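Local structure of ABC transporter substrate binding protein (Ribose) (Agrobacterium vitis, 5DKV) at residues A252-G257 against I272-A277. The protein binds alpha-D-tagatopyranose and probably serves as the solute-binding component of an ABC transporter for sugars. Numbering follows the deposited sequence.
With T6T (alpha-D-tagatopyranose), chain E.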
# COMPACT_ATOMS: atom_id res chain seq x y z
N ALA A 252 2.41 12.77 1.92
CA ALA A 252 3.03 11.47 1.81
C ALA A 252 2.05 10.39 2.15
O ALA A 252 1.42 10.42 3.19
CB ALA A 252 4.22 11.39 2.74
N PHE A 253 1.95 9.41 1.26
CA PHE A 253 1.18 8.21 1.54
C PHE A 253 1.97 7.31 2.46
O PHE A 253 3.19 7.27 2.39
CB PHE A 253 0.85 7.47 0.24
CG PHE A 253 -0.56 6.92 0.20
CD1 PHE A 253 -1.63 7.74 -0.11
CD2 PHE A 253 -0.81 5.57 0.44
CE1 PHE A 253 -2.90 7.25 -0.15
CE2 PHE A 253 -2.11 5.07 0.39
CZ PHE A 253 -3.15 5.91 0.09
N ASP A 254 1.24 6.58 3.30
CA ASP A 254 1.79 5.66 4.31
C ASP A 254 2.37 6.44 5.49
O ASP A 254 2.45 7.67 5.47
CB ASP A 254 2.80 4.67 3.70
CG ASP A 254 2.13 3.71 2.73
OD1 ASP A 254 2.56 3.63 1.54
OD2 ASP A 254 1.14 3.05 3.16
N ALA A 255 2.69 5.71 6.56
CA ALA A 255 3.05 6.36 7.83
C ALA A 255 4.18 5.61 8.54
O ALA A 255 3.99 5.04 9.62
CB ALA A 255 1.84 6.47 8.72
N PRO A 256 5.38 5.63 7.96
CA PRO A 256 6.51 5.09 8.70
C PRO A 256 6.83 5.97 9.91
O PRO A 256 6.36 7.11 9.99
CB PRO A 256 7.65 5.12 7.69
CG PRO A 256 7.29 6.17 6.73
CD PRO A 256 5.79 6.19 6.66
N GLY A 257 7.63 5.45 10.82
CA GLY A 257 7.97 6.16 12.05
C GLY A 257 8.49 7.56 11.83
O GLY A 257 8.28 8.43 12.67
N ILE A 272 -0.86 10.10 4.87
CA ILE A 272 -2.08 9.31 4.70
C ILE A 272 -1.80 7.84 5.08
O ILE A 272 -1.28 7.07 4.29
CB ILE A 272 -2.62 9.38 3.24
CG1 ILE A 272 -2.67 10.83 2.70
CG2 ILE A 272 -4.00 8.72 3.18
CD1 ILE A 272 -3.39 11.79 3.59
N ALA A 273 -2.09 7.49 6.34
CA ALA A 273 -1.87 6.13 6.86
C ALA A 273 -2.93 5.18 6.31
O ALA A 273 -4.11 5.43 6.42
CB ALA A 273 -1.90 6.12 8.41
N GLN A 274 -2.50 4.09 5.69
CA GLN A 274 -3.40 2.98 5.50
C GLN A 274 -3.54 2.28 6.83
O GLN A 274 -2.96 2.70 7.83
CB GLN A 274 -2.85 2.03 4.44
CG GLN A 274 -2.61 2.70 3.08
CD GLN A 274 -2.19 1.69 2.04
OE1 GLN A 274 -3.04 1.02 1.49
NE2 GLN A 274 -0.89 1.59 1.77
N HIS A 275 -4.30 1.19 6.81
CA HIS A 275 -4.51 0.32 7.98
C HIS A 275 -4.01 -1.09 7.68
O HIS A 275 -4.79 -2.01 7.57
CB HIS A 275 -5.99 0.27 8.33
CG HIS A 275 -6.52 1.57 8.87
ND1 HIS A 275 -7.82 1.70 9.33
CD2 HIS A 275 -5.96 2.79 9.00
CE1 HIS A 275 -8.03 2.94 9.73
NE2 HIS A 275 -6.92 3.63 9.54
N PRO A 276 -2.69 -1.24 7.51
CA PRO A 276 -2.19 -2.58 7.13
C PRO A 276 -2.52 -3.68 8.13
O PRO A 276 -2.72 -4.82 7.71
CB PRO A 276 -0.67 -2.38 7.06
CG PRO A 276 -0.40 -1.06 7.69
CD PRO A 276 -1.64 -0.23 7.47
N ALA A 277 -2.52 -3.39 9.43
CA ALA A 277 -2.80 -4.46 10.37
C ALA A 277 -4.22 -4.98 10.17
O ALA A 277 -4.48 -6.18 10.24
CB ALA A 277 -2.59 -3.99 11.83
O3 T6T E . 1.98 1.71 -0.17
C3 T6T E . 2.22 0.38 0.27
C4 T6T E . 1.39 -0.54 -0.52
O4 T6T E . -0.03 -0.23 -0.27
C5 T6T E . 1.71 -0.44 -1.94
O5 T6T E . 1.00 -1.42 -2.72
C6 T6T E . 3.18 -0.74 -2.22
O6 T6T E . 4.01 0.15 -1.40
C2 T6T E . 3.70 0.03 0.01
O2 T6T E . 3.91 -1.29 0.47
C1 T6T E . 4.68 0.96 0.62
O1 T6T E . 4.56 1.01 2.01
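Phe253 and Ile272 pair as neighbours in two parallel strands, their CA atoms 4.7 Å apart, and the backbone of Ile272 hydrogen-bonds to Ala252 and Asp254, the residues flanking Phe253 in sequence. Ile272 N donates to Ala252 O at 2.9 Å, while Ile272 O receives Asp254 N at 2.8 Å from above the carbonyl plane, a more bent bond (142° at the hydrogen). The ladder of strand bonds ends here, but the chains stay side by side as far as Ala255 and Ala273 before they diverge: Asp254 turns with a positive phi into a loop, and the other chain continues through Gln274 to His275, at the N-cap of helix 276-291. Strand 249-253, helix 259-264 and strand 270-273 form a beta-alpha-beta unit of the periplasmic binding protein fold, and the C-terminal ends of its strands lead into two residues of the sugar pocket. There the Asp254 carboxylate is divided between protein and ligand. Asp254 OD1 accepts the tagatose O3 hydroxyl at 2.6 Å; Asp254 OD2 offers its syn lone pair to Gln274 NE2 in a nearly straight bond of 2.9 Å and also bonds Tyr322. The second NE2 hydrogen goes to tagatose O4, again almost linearly, so one amide nitrogen bridges aspartate and sugar. With Gln274 OE1 bonded to Ser140, both ends of the amide are engaged, which fixes its flip. An extended chain beyond CG carries this amide across the Phe253 ring at about a right angle, the two planes 57° apart; Gln274 CG meets Phe253 CE2 at 3.6 Å and NE2 lies at the ring edge, in its plane. Ile272 CG2 packs against Phe253 CE1 at 3.8 Å. Where the loop leaves the sheet, the methyls of Ala255 and Ala273 touch, with Ile307 of strand 299-307 against both.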